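Long-range contacts in TlmII (Streptoalloteichus hindustanus, PDB 4HVM), which functions in tallysomycin biosynthesis and, as a member of the nonribosomal-peptide condensation-domain family, may handle substrates carried on phosphopantetheine: residues 35-40 / 148-153; 53-58 / 155-160; 86-91 / 123-128. One frame throughout, in Å; residues are numbered along the deposited sequence.

Contact 1. Residues 35-40 / 148-153. With SO4 (sulfate ion), chain F.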
ATOM      1  N   ALA A  35      -0.421  11.045   3.573  1.00 18.48           N
ATOM      2  CA  ALA A  35       0.161  10.635   2.302  1.00 20.07           C
ATOM      3  C   ALA A  35       1.479   9.899   2.490  1.00 24.73           C
ATOM      4  O   ALA A  35       2.094   9.462   1.518  1.00 26.31           O
ATOM      5  CB  ALA A  35       0.372  11.846   1.412  1.00 20.35           C
ATOM      6  N   PHE A  36       1.911   9.761   3.739  1.00 21.00           N
ATOM      7  CA  PHE A  36       3.236   9.218   4.018  1.00 14.86           C
ATOM      8  C   PHE A  36       3.218   7.813   4.604  1.00 16.80           C
ATOM      9  O   PHE A  36       2.318   7.449   5.360  1.00 20.34           O
ATOM     10  CB  PHE A  36       4.032  10.161   4.929  1.00 13.13           C
ATOM     11  CG  PHE A  36       4.672  11.301   4.198  1.00 21.95           C
ATOM     12  CD1 PHE A  36       3.934  12.423   3.869  1.00 14.88           C
ATOM     13  CD2 PHE A  36       6.006  11.245   3.826  1.00 13.86           C
ATOM     14  CE1 PHE A  36       4.509  13.473   3.186  1.00 16.19           C
ATOM     15  CE2 PHE A  36       6.591  12.293   3.140  1.00 19.85           C
ATOM     16  CZ  PHE A  36       5.839  13.410   2.821  1.00 18.42           C
ATOM     17  N   ALA A  37       4.232   7.036   4.242  1.00 17.12           N
ATOM     18  CA  ALA A  37       4.399   5.684   4.750  1.00 16.16           C
ATOM     19  C   ALA A  37       5.872   5.459   5.045  1.00 17.55           C
ATOM     20  O   ALA A  37       6.734   6.105   4.448  1.00 17.53           O
ATOM     21  CB  ALA A  37       3.907   4.671   3.733  1.00  7.42           C
ATOM     22  N   ALA A  38       6.165   4.537   5.955  1.00 17.50           N
ATOM     23  CA  ALA A  38       7.549   4.255   6.317  1.00 10.11           C
ATOM     24  C   ALA A  38       7.880   2.767   6.245  1.00 14.19           C
ATOM     25  O   ALA A  38       7.151   1.933   6.775  1.00 23.50           O
ATOM     26  CB  ALA A  38       7.850   4.796   7.705  1.00  9.61           C
ATOM     27  N   ARG A  39       8.985   2.446   5.581  1.00 11.27           N
ATOM     28  CA  ARG A  39       9.512   1.088   5.551  1.00 12.16           C
ATOM     29  C   ARG A  39      11.010   1.160   5.810  1.00 14.83           C
ATOM     30  O   ARG A  39      11.605   2.234   5.708  1.00 16.38           O
ATOM     31  CB  ARG A  39       9.239   0.430   4.198  1.00  8.08           C
ATOM     32  CG  ARG A  39       7.761   0.330   3.841  1.00 22.36           C
ATOM     33  CD  ARG A  39       7.010  -0.551   4.820  1.00 16.05           C
ATOM     34  NE  ARG A  39       5.666  -0.043   5.083  1.00 17.62           N
ATOM     35  CZ  ARG A  39       4.589  -0.379   4.380  1.00 30.56           C
ATOM     36  NH1 ARG A  39       4.700  -1.228   3.367  1.00 45.17           N
ATOM     37  NH2 ARG A  39       3.405   0.132   4.689  1.00 28.86           N
ATOM     38  N   GLY A  40      11.623   0.030   6.147  1.00 13.60           N
ATOM     39  CA  GLY A  40      13.045   0.015   6.436  1.00 11.21           C
ATOM     40  C   GLY A  40      13.715  -1.335   6.273  1.00 17.16           C
ATOM     41  O   GLY A  40      13.078  -2.378   6.408  1.00 18.47           O
ATOM     42  N   ARG A 148       5.835  -1.078  -3.474  1.00 22.25           N
ATOM     43  CA  ARG A 148       6.977  -1.766  -4.061  1.00 21.11           C
ATOM     44  C   ARG A 148       8.181  -0.844  -4.226  1.00 26.52           C
ATOM     45  O   ARG A 148       9.320  -1.254  -3.998  1.00 32.50           O
ATOM     46  CB  ARG A 148       6.592  -2.382  -5.409  1.00 18.24           C
ATOM     47  CG  ARG A 148       7.713  -3.152  -6.094  1.00 24.79           C
ATOM     48  CD  ARG A 148       7.219  -3.830  -7.361  1.00 32.78           C
ATOM     49  NE  ARG A 148       8.272  -4.584  -8.037  1.00 46.50           N
ATOM     50  CZ  ARG A 148       8.080  -5.323  -9.125  1.00 59.55           C
ATOM     51  NH1 ARG A 148       6.871  -5.412  -9.664  1.00 55.97           N
ATOM     52  NH2 ARG A 148       9.095  -5.975  -9.674  1.00 67.58           N
ATOM     53  N   SER A 149       7.926   0.401  -4.620  1.00 23.50           N
ATOM     54  CA  SER A 149       8.999   1.356  -4.897  1.00 16.91           C
ATOM     55  C   SER A 149       9.826   1.703  -3.661  1.00 17.57           C
ATOM     56  O   SER A 149      11.010   2.026  -3.773  1.00 19.88           O
ATOM     57  CB  SER A 149       8.436   2.635  -5.525  1.00 17.46           C
ATOM     58  OG  SER A 149       7.870   2.366  -6.801  1.00 23.02           O
ATOM     59  N   ARG A 150       9.204   1.635  -2.487  1.00 16.60           N
ATOM     60  CA  ARG A 150       9.904   1.935  -1.242  1.00 14.75           C
ATOM     61  C   ARG A 150      11.056   0.963  -1.016  1.00 21.54           C
ATOM     62  O   ARG A 150      12.152   1.366  -0.635  1.00 32.03           O
ATOM     63  CB  ARG A 150       8.948   1.908  -0.049  1.00 16.26           C
ATOM     64  CG  ARG A 150       7.796   2.892  -0.142  1.00 11.93           C
ATOM     65  CD  ARG A 150       7.031   2.961   1.173  1.00  9.42           C
ATOM     66  NE  ARG A 150       5.628   3.308   0.972  1.00 24.33           N
ATOM     67  CZ  ARG A 150       4.627   2.434   1.019  1.00 21.21           C
ATOM     68  NH1 ARG A 150       4.868   1.156   1.278  1.00 14.01           N
ATOM     69  NH2 ARG A 150       3.383   2.843   0.816  1.00 24.82           N
ATOM     70  N   TYR A 151      10.806  -0.317  -1.260  1.00 18.80           N
ATOM     71  CA  TYR A 151      11.840  -1.330  -1.095  1.00 17.23           C
ATOM     72  C   TYR A 151      12.820  -1.345  -2.267  1.00 20.80           C
ATOM     73  O   TYR A 151      13.967  -1.770  -2.122  1.00 22.19           O
ATOM     74  CB  TYR A 151      11.211  -2.706  -0.895  1.00 12.50           C
ATOM     75  CG  TYR A 151      10.630  -2.902   0.483  1.00 23.23           C
ATOM     76  CD1 TYR A 151      11.452  -2.917   1.599  1.00 16.36           C
ATOM     77  CD2 TYR A 151       9.268  -3.084   0.671  1.00 11.46           C
ATOM     78  CE1 TYR A 151      10.935  -3.099   2.863  1.00 18.51           C
ATOM     79  CE2 TYR A 151       8.740  -3.269   1.936  1.00 23.17           C
ATOM     80  CZ  TYR A 151       9.580  -3.276   3.028  1.00 21.08           C
ATOM     81  OH  TYR A 151       9.063  -3.460   4.289  1.00 23.62           O
HETATM   82  N   MSE A 152      12.363  -0.887  -3.429  1.00 23.66           N
HETATM   83  CA  MSE A 152      13.244  -0.732  -4.582  1.00 14.35           C
HETATM   84  C   MSE A 152      14.314   0.299  -4.250  1.00 21.48           C
HETATM   85  O   MSE A 152      15.507   0.071  -4.463  1.00 27.44           O
HETATM   86  CB  MSE A 152      12.460  -0.291  -5.821  1.00 14.46           C
HETATM   87  CG  MSE A 152      11.462  -1.317  -6.331  1.00 27.41           C
HETATM   88 SE   MSE A 152      10.679  -0.824  -8.049  0.76 34.50          SE
HETATM   89  CE  MSE A 152      12.261  -1.097  -9.146  1.00 17.73           C
ATOM     90  N   VAL A 153      13.872   1.431  -3.709  1.00 16.68           N
ATOM     91  CA  VAL A 153      14.776   2.510  -3.333  1.00 16.45           C
ATOM     92  C   VAL A 153      15.730   2.068  -2.230  1.00 22.51           C
ATOM     93  O   VAL A 153      16.934   2.305  -2.313  1.00 28.84           O
ATOM     94  CB  VAL A 153      14.005   3.766  -2.872  1.00 13.15           C
ATOM     95  CG1 VAL A 153      14.959   4.808  -2.306  1.00 13.51           C
ATOM     96  CG2 VAL A 153      13.210   4.349  -4.024  1.00 16.13           C
TER
HETATM   97  S   SO4 F 502       0.927   2.173   5.178  1.00 77.37           S
HETATM   98  O1  SO4 F 502       0.234   1.484   6.266  1.00 78.64           O
HETATM   99  O2  SO4 F 502       0.184   3.366   4.779  1.00 76.24           O
HETATM  100  O3  SO4 F 502       2.257   2.567   5.636  1.00 82.06           O
HETATM  101  O4  SO4 F 502       1.039   1.277   4.030  1.00 75.92           O
HETATM  102  O   HOH W   1      10.049  -2.354   6.813  1.00 26.31           O
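Strand 36-44 and helix 147-161 of the condensation-domain fold meet here at an open seam, and two arginines dominate the contact. Phe36 starts the strand with its CB turned from the helix and its ring set steeply against that of His141. Ala37 faces the helix instead. Its CB lies over one face of the Arg150 guanidinium, displaced toward the rim, with CB 3.6 Å from Arg150 CZ; the same methyl carbon is 3.3 Å from sulfate O3. Ala38 turns away again, onto Val139 and Leu106, but its carbonyl O accepts a weak bond from Arg39 NE at 3.0 Å. Arg39 reaches that position because its chain folds at chi2 (-63°) and again at chi3. Its CB and CG lie against the phenol end of Tyr151, the two side chains crossing at about a right angle, and Arg39 CD comes to 3.6 Å from Tyr151 OH. The extended chain of Arg150 crosses it obliquely and places Arg150 NH1 over one face of the Arg39 guanidinium, 3.2 Å from Arg39 NH1, with the two planes 61° apart. Gly40 N donates to a water at 2.9 Å, and this water in turn donates to Tyr151 OH, also at 2.9 Å; the hydroxyl is hydrogen-bonded to Glu391 as well. Asp146, just before the helix, and His141 appear to hold positions of the condensation-domain HHxxxDG signature, with Gln142 in place of its second His. No direct hydrogen bond joins the segments. Two like-charged donors approach each other, and the sulfate, probably from the crystallisation liquor, probably supplies part of the balancing charge; its O4 takes a weak bond from Arg39 NH2 at 2.7 Å. The two neighbouring guanidinium groups are consistent with a positive potential that would attract an anion.

Contact 2. Residues 53-58 / 155-160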
ATOM      1  N   ALA A  53      26.010   6.381   3.923  1.00 28.22           N
ATOM      2  CA  ALA A  53      25.450   7.715   3.753  1.00 33.18           C
ATOM      3  C   ALA A  53      25.733   8.244   2.353  1.00 38.12           C
ATOM      4  O   ALA A  53      24.882   8.887   1.740  1.00 38.52           O
ATOM      5  CB  ALA A  53      26.016   8.665   4.798  1.00 29.54           C
ATOM      6  N   ALA A  54      26.932   7.963   1.851  1.00 34.46           N
ATOM      7  CA  ALA A  54      27.307   8.366   0.505  1.00 35.92           C
ATOM      8  C   ALA A  54      26.482   7.608  -0.524  1.00 38.60           C
ATOM      9  O   ALA A  54      26.131   8.146  -1.576  1.00 44.16           O
ATOM     10  CB  ALA A  54      28.787   8.121   0.278  1.00 34.05           C
ATOM     11  N   ALA A  55      26.168   6.354  -0.211  1.00 37.10           N
ATOM     12  CA  ALA A  55      25.376   5.522  -1.105  1.00 36.06           C
ATOM     13  C   ALA A  55      23.960   6.068  -1.230  1.00 38.42           C
ATOM     14  O   ALA A  55      23.366   6.040  -2.308  1.00 41.49           O
ATOM     15  CB  ALA A  55      25.351   4.085  -0.610  1.00 29.52           C
ATOM     16  N   ALA A  56      23.426   6.566  -0.120  1.00 35.97           N
ATOM     17  CA  ALA A  56      22.078   7.117  -0.106  1.00 29.66           C
ATOM     18  C   ALA A  56      21.995   8.365  -0.976  1.00 37.55           C
ATOM     19  O   ALA A  56      21.035   8.547  -1.726  1.00 37.89           O
ATOM     20  CB  ALA A  56      21.655   7.433   1.313  1.00 26.08           C
ATOM     21  N   ASP A  57      23.007   9.219  -0.867  1.00 42.75           N
ATOM     22  CA  ASP A  57      23.076  10.441  -1.660  1.00 42.61           C
ATOM     23  C   ASP A  57      23.155  10.118  -3.146  1.00 42.75           C
ATOM     24  O   ASP A  57      22.596  10.832  -3.978  1.00 47.69           O
ATOM     25  CB  ASP A  57      24.287  11.278  -1.247  1.00 44.98           C
ATOM     26  CG  ASP A  57      24.119  11.913   0.121  1.00 54.07           C
ATOM     27  OD1 ASP A  57      22.979  12.295   0.461  1.00 54.04           O
ATOM     28  OD2 ASP A  57      25.124  12.031   0.854  1.00 55.99           O
ATOM     29  N   GLU A  58      23.854   9.034  -3.468  1.00 37.04           N
ATOM     30  CA  GLU A  58      24.018   8.602  -4.850  1.00 35.38           C
ATOM     31  C   GLU A  58      22.680   8.178  -5.450  1.00 36.50           C
ATOM     32  O   GLU A  58      22.379   8.486  -6.604  1.00 35.73           O
ATOM     33  CB  GLU A  58      25.025   7.452  -4.927  1.00 35.38           C
ATOM     34  CG  GLU A  58      25.265   6.906  -6.325  1.00 40.28           C
ATOM     35  CD  GLU A  58      26.290   5.789  -6.339  1.00 46.29           C
ATOM     36  OE1 GLU A  58      27.057   5.669  -5.359  1.00 45.40           O
ATOM     37  OE2 GLU A  58      26.325   5.028  -7.330  1.00 50.59           O
ATOM     38  N   GLY A 155      16.595  -0.966  -1.494  1.00 24.41           N
ATOM     39  CA  GLY A 155      17.483  -1.962  -2.063  1.00 21.95           C
ATOM     40  C   GLY A 155      18.574  -1.319  -2.895  1.00 27.63           C
ATOM     41  O   GLY A 155      19.722  -1.767  -2.884  1.00 34.75           O
ATOM     42  N   ALA A 156      18.214  -0.260  -3.612  1.00 17.37           N
ATOM     43  CA  ALA A 156      19.158   0.451  -4.467  1.00 25.20           C
ATOM     44  C   ALA A 156      20.282   1.107  -3.665  1.00 28.00           C
ATOM     45  O   ALA A 156      21.415   1.206  -4.139  1.00 31.77           O
ATOM     46  CB  ALA A 156      18.432   1.491  -5.308  1.00 17.96           C
ATOM     47  N   VAL A 157      19.965   1.551  -2.453  1.00 29.36           N
ATOM     48  CA  VAL A 157      20.958   2.171  -1.584  1.00 27.91           C
ATOM     49  C   VAL A 157      22.007   1.152  -1.150  1.00 32.83           C
ATOM     50  O   VAL A 157      23.204   1.434  -1.166  1.00 36.71           O
ATOM     51  CB  VAL A 157      20.310   2.814  -0.343  1.00 22.52           C
ATOM     52  CG1 VAL A 157      21.377   3.379   0.581  1.00 18.18           C
ATOM     53  CG2 VAL A 157      19.331   3.903  -0.761  1.00 19.99           C
ATOM     54  N   TRP A 158      21.553  -0.037  -0.773  1.00 34.70           N
ATOM     55  CA  TRP A 158      22.471  -1.104  -0.395  1.00 35.27           C
ATOM     56  C   TRP A 158      23.276  -1.605  -1.590  1.00 41.76           C
ATOM     57  O   TRP A 158      24.415  -2.050  -1.440  1.00 47.04           O
ATOM     58  CB  TRP A 158      21.718  -2.257   0.269  1.00 23.14           C
ATOM     59  CG  TRP A 158      21.375  -1.991   1.708  1.00 26.20           C
ATOM     60  CD1 TRP A 158      20.134  -1.776   2.233  1.00 29.64           C
ATOM     61  CD2 TRP A 158      22.295  -1.903   2.803  1.00 30.22           C
ATOM     62  NE1 TRP A 158      20.224  -1.566   3.591  1.00 35.40           N
ATOM     63  CE2 TRP A 158      21.542  -1.638   3.964  1.00 32.29           C
ATOM     64  CE3 TRP A 158      23.683  -2.025   2.914  1.00 32.96           C
ATOM     65  CZ2 TRP A 158      22.131  -1.494   5.221  1.00 36.41           C
ATOM     66  CZ3 TRP A 158      24.266  -1.882   4.162  1.00 36.70           C
ATOM     67  CH2 TRP A 158      23.491  -1.619   5.298  1.00 37.97           C
ATOM     68  N   GLN A 159      22.680  -1.536  -2.776  1.00 40.87           N
ATOM     69  CA  GLN A 159      23.391  -1.886  -3.999  1.00 48.18           C
ATOM     70  C   GLN A 159      24.544  -0.919  -4.246  1.00 46.26           C
ATOM     71  O   GLN A 159      25.636  -1.330  -4.641  1.00 49.35           O
ATOM     72  CB  GLN A 159      22.445  -1.888  -5.203  1.00 52.49           C
ATOM     73  CG  GLN A 159      21.602  -3.149  -5.347  1.00 55.72           C
ATOM     74  CD  GLN A 159      20.838  -3.196  -6.663  1.00 64.19           C
ATOM     75  OE1 GLN A 159      20.774  -2.206  -7.395  1.00 61.76           O
ATOM     76  NE2 GLN A 159      20.258  -4.352  -6.970  1.00 70.98           N
ATOM     77  N   ALA A 160      24.292   0.364  -4.011  1.00 41.07           N
ATOM     78  CA  ALA A 160      25.306   1.394  -4.192  1.00 40.52           C
ATOM     79  C   ALA A 160      26.425   1.235  -3.174  1.00 43.18           C
ATOM     80  O   ALA A 160      27.579   1.557  -3.454  1.00 45.84           O
ATOM     81  CB  ALA A 160      24.680   2.778  -4.084  1.00 34.66           C
TER
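Small side chains let helix 49-62 and helix 147-161 come together closely: the axes of their segments 53-58 and 155-160 are 8.1 Å apart at the nearest point, with directions 122° from one another. Ala55 is the bump on the first helix. Its methyl sits across from the turn of backbone between Val157 and Ala160, with Ala55 CB 3.5 Å from Val157 O and 3.8 Å from Ala160 CB. Val157 fills a shallow hollow in return: CG1, anti to the backbone N (chi1 177°), rests on the backbone of Ala56 itself, reaching Ala56 N at 3.9 Å and Ala56 CB at 4.1 Å. Both helices lie on the same face of the five-stranded mixed sheet of a condensation domain, a fold of the CoA-dependent acyltransferase clan, and Leu124 of that sheet touches both Ala56 and Val157. Leu52 and Val59 of helix 49-62 flank Val157 and deepen its seat. Further along, Ala160 CB enters the dip between Ala55 and Glu58, one turn apart. The wholly extended chain of Glu58 runs along the margin of this dip, bringing Glu58 OE1 to 4.0 Å from Ala160 CB, while Phe165 packs on both Glu58 and Ala160.

Contact 3. Residues 86-91 / 123-128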
ATOM      1  N   ALA A  86      17.749  15.258   2.022  1.00 44.15           N
ATOM      2  CA  ALA A  86      16.782  14.251   2.436  1.00 31.48           C
ATOM      3  C   ALA A  86      17.414  13.125   3.245  1.00 33.28           C
ATOM      4  O   ALA A  86      16.741  12.161   3.606  1.00 41.59           O
ATOM      5  CB  ALA A  86      16.073  13.689   1.216  1.00 23.45           C
ATOM      6  N   LEU A  87      18.707  13.238   3.526  1.00 31.11           N
ATOM      7  CA  LEU A  87      19.391  12.215   4.308  1.00 27.05           C
ATOM      8  C   LEU A  87      19.485  12.600   5.783  1.00 28.73           C
ATOM      9  O   LEU A  87      20.217  13.519   6.154  1.00 34.40           O
ATOM     10  CB  LEU A  87      20.782  11.937   3.738  1.00 29.86           C
ATOM     11  CG  LEU A  87      21.601  10.877   4.472  1.00 32.30           C
ATOM     12  CD1 LEU A  87      20.850   9.555   4.538  1.00 28.24           C
ATOM     13  CD2 LEU A  87      22.953  10.697   3.802  1.00 39.39           C
ATOM     14  N   VAL A  88      18.733  11.891   6.618  1.00 23.89           N
ATOM     15  CA  VAL A  88      18.731  12.132   8.055  1.00 28.15           C
ATOM     16  C   VAL A  88      19.506  11.035   8.781  1.00 31.90           C
ATOM     17  O   VAL A  88      19.227   9.850   8.604  1.00 28.69           O
ATOM     18  CB  VAL A  88      17.296  12.172   8.608  1.00 30.22           C
ATOM     19  CG1 VAL A  88      17.313  12.414  10.110  1.00 30.49           C
ATOM     20  CG2 VAL A  88      16.478  13.239   7.886  1.00 26.85           C
ATOM     21  N   ARG A  89      20.479  11.431   9.597  1.00 36.12           N
ATOM     22  CA  ARG A  89      21.316  10.472  10.311  1.00 34.56           C
ATOM     23  C   ARG A  89      21.059  10.522  11.811  1.00 30.59           C
ATOM     24  O   ARG A  89      21.157  11.583  12.429  1.00 38.94           O
ATOM     25  CB  ARG A  89      22.795  10.726  10.008  1.00 20.77           C
ATOM     26  CG  ARG A  89      23.101  10.758   8.521  1.00 38.06           C
ATOM     27  CD  ARG A  89      24.582  10.945   8.241  1.00 36.42           C
ATOM     28  NE  ARG A  89      25.384   9.853   8.784  1.00 37.11           N
ATOM     29  CZ  ARG A  89      26.664   9.648   8.491  1.00 41.39           C
ATOM     30  NH1 ARG A  89      27.295  10.456   7.651  1.00 41.11           N
ATOM     31  NH2 ARG A  89      27.311   8.626   9.037  1.00 39.29           N
ATOM     32  N   SER A  90      20.724   9.372  12.389  1.00 27.10           N
ATOM     33  CA  SER A  90      20.420   9.280  13.813  1.00 18.97           C
ATOM     34  C   SER A  90      21.205   8.152  14.478  1.00 29.85           C
ATOM     35  O   SER A  90      21.709   7.252  13.806  1.00 35.10           O
ATOM     36  CB  SER A  90      18.918   9.068  14.027  1.00 33.49           C
ATOM     37  OG  SER A  90      18.164  10.149  13.505  1.00 31.03           O
ATOM     38  N   ASP A  91      21.303   8.207  15.804  1.00 29.50           N
ATOM     39  CA  ASP A  91      22.005   7.191  16.580  1.00 31.25           C
ATOM     40  C   ASP A  91      21.224   6.900  17.861  1.00 32.08           C
ATOM     41  O   ASP A  91      20.974   7.801  18.663  1.00 36.81           O
ATOM     42  CB  ASP A  91      23.425   7.664  16.908  1.00 35.24           C
ATOM     43  CG  ASP A  91      24.327   6.536  17.373  1.00 49.67           C
ATOM     44  OD1 ASP A  91      23.876   5.702  18.185  1.00 53.69           O
ATOM     45  OD2 ASP A  91      25.489   6.477  16.919  1.00 57.44           O
ATOM     46  N   ARG A 123      12.359  10.954   2.373  1.00 22.05           N
ATOM     47  CA  ARG A 123      13.439  11.066   3.347  1.00 17.71           C
ATOM     48  C   ARG A 123      14.073   9.707   3.632  1.00 19.84           C
ATOM     49  O   ARG A 123      13.379   8.743   3.944  1.00 33.81           O
ATOM     50  CB  ARG A 123      12.917  11.687   4.646  1.00 23.20           C
ATOM     51  CG  ARG A 123      12.451  13.125   4.487  1.00 21.33           C
ATOM     52  CD  ARG A 123      11.614  13.588   5.667  1.00 19.25           C
ATOM     53  NE  ARG A 123      10.358  14.178   5.214  1.00 29.29           N
ATOM     54  CZ  ARG A 123       9.163  13.858   5.698  1.00 27.23           C
ATOM     55  NH1 ARG A 123       9.054  12.958   6.666  1.00 27.55           N
ATOM     56  NH2 ARG A 123       8.076  14.445   5.217  1.00 31.38           N
ATOM     57  N   LEU A 124      15.395   9.634   3.517  1.00 16.68           N
ATOM     58  CA  LEU A 124      16.116   8.412   3.843  1.00 13.43           C
ATOM     59  C   LEU A 124      16.709   8.543   5.236  1.00 21.32           C
ATOM     60  O   LEU A 124      17.408   9.512   5.526  1.00 24.24           O
ATOM     61  CB  LEU A 124      17.213   8.126   2.816  1.00 15.69           C
ATOM     62  CG  LEU A 124      16.745   7.836   1.395  1.00 18.72           C
ATOM     63  CD1 LEU A 124      17.916   7.464   0.501  1.00 17.79           C
ATOM     64  CD2 LEU A 124      15.696   6.734   1.398  1.00 24.73           C
ATOM     65  N   HIS A 125      16.415   7.577   6.101  1.00 23.34           N
ATOM     66  CA  HIS A 125      16.951   7.578   7.457  1.00 18.48           C
ATOM     67  C   HIS A 125      18.063   6.542   7.616  1.00 19.55           C
ATOM     68  O   HIS A 125      17.900   5.383   7.237  1.00 27.48           O
ATOM     69  CB  HIS A 125      15.838   7.326   8.479  1.00 14.02           C
ATOM     70  CG  HIS A 125      14.846   8.445   8.584  1.00 19.07           C
ATOM     71  ND1 HIS A 125      14.888   9.385   9.591  1.00 22.09           N
ATOM     72  CD2 HIS A 125      13.784   8.773   7.809  1.00 12.22           C
ATOM     73  CE1 HIS A 125      13.897  10.246   9.430  1.00 17.00           C
ATOM     74  NE2 HIS A 125      13.213   9.896   8.356  1.00 20.89           N
ATOM     75  N   LEU A 126      19.195   6.971   8.165  1.00 16.36           N
ATOM     76  CA  LEU A 126      20.292   6.066   8.486  1.00 17.74           C
ATOM     77  C   LEU A 126      20.403   5.986  10.007  1.00 18.53           C
ATOM     78  O   LEU A 126      21.034   6.833  10.639  1.00 22.23           O
ATOM     79  CB  LEU A 126      21.601   6.567   7.866  1.00 17.93           C
ATOM     80  CG  LEU A 126      22.753   5.575   7.685  1.00 42.09           C
ATOM     81  CD1 LEU A 126      23.675   6.053   6.580  1.00 44.19           C
ATOM     82  CD2 LEU A 126      23.536   5.381   8.975  1.00 45.35           C
ATOM     83  N   VAL A 127      19.775   4.972  10.592  1.00 16.63           N
ATOM     84  CA  VAL A 127      19.692   4.863  12.043  1.00 19.71           C
ATOM     85  C   VAL A 127      20.567   3.726  12.557  1.00 26.12           C
ATOM     86  O   VAL A 127      20.349   2.566  12.209  1.00 30.23           O
ATOM     87  CB  VAL A 127      18.242   4.617  12.503  1.00 20.58           C
ATOM     88  CG1 VAL A 127      18.117   4.828  13.998  1.00 23.36           C
ATOM     89  CG2 VAL A 127      17.277   5.527  11.757  1.00 14.61           C
ATOM     90  N   ARG A 128      21.556   4.061  13.380  1.00 19.05           N
ATOM     91  CA  ARG A 128      22.418   3.045  13.978  1.00 29.96           C
ATOM     92  C   ARG A 128      21.880   2.622  15.343  1.00 28.48           C
ATOM     93  O   ARG A 128      21.654   3.461  16.215  1.00 24.66           O
ATOM     94  CB  ARG A 128      23.861   3.542  14.100  1.00 22.01           C
ATOM     95  CG  ARG A 128      24.778   2.566  14.825  1.00 23.56           C
ATOM     96  CD  ARG A 128      26.248   2.901  14.633  1.00 32.30           C
ATOM     97  NE  ARG A 128      26.719   2.579  13.288  1.00 32.52           N
ATOM     98  CZ  ARG A 128      27.176   1.386  12.920  1.00 31.91           C
ATOM     99  NH1 ARG A 128      27.216   0.387  13.791  1.00 32.33           N
ATOM    100  NH2 ARG A 128      27.587   1.188  11.673  1.00 31.13           N
TER
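Backbone bonding holds strand 87-91 against strand 122-128 in parallel, paired from Leu87 with Leu124 to Asp91 with Arg128. Five hydrogen bonds alternate in direction. Leu124 N donates to Ala86 O at 2.9 Å; Val88 then bonds both ways, its N to Leu124 O and its O from Leu126 N, the latter at 2.9 Å and nearly straight (171°). Ser90 repeats the pattern, but with each donor standing well above the acceptor's carbonyl plane: Ser90 N reaches Leu126 O at 3.1 Å, and Arg128 N reaches Ser90 O at 3.2 Å. CA-H...O contacts supplement these bonds, as from His125 CA to Val88 O at 3.4 Å. Among apolar side chains, Leu87 CD1 comes within 4.3 Å of Leu124 CB. On the opposite face, Val88 and His125 lie side by side and point the same way, with Val88 CB 3.8 Å from His125 ND1. Charged ends look elsewhere: Asp109 takes both a hydrogen bond from His125 NE2 and a salt bridge from Arg123, Asp91 forms a salt bridge with Arg93, and Arg128 forms one from NE to Asp49 while its NH1 hydrogen-bonds to Ser130 O. The two strands form a beta-alpha-beta unit through helix 98-110, which covers the His125, Ser90 and Val127 face; helix 49-62 packs on the Leu87, Arg89 and Leu126 face, and strand 133-141 continues the sheet beyond 122-128.

All three contacts involve one mixed sheet or the helices packed on it. Contact 2 is buried; contact 1 is a surface contact, though its centre lies only about 9 Å from that of the chain; contact 3 is intermediate in burial and includes the outermost strand 87-91. Helix 147-161 serves both contacts 1 and 2: its first turns meet Arg39 beside a sulfate, its later ones mostly alanines. Contacts 1 and 3 reach the same sheet, and Phe36 touches Arg123 between them. Contact 2 rests on contact 3, where Ala53 meets Leu87, Arg89 and Leu126. Their chemistry follows place: main-chain hydrogen bonds within the sheet, close apolar fitting between the helices, and water and ion at the open seam.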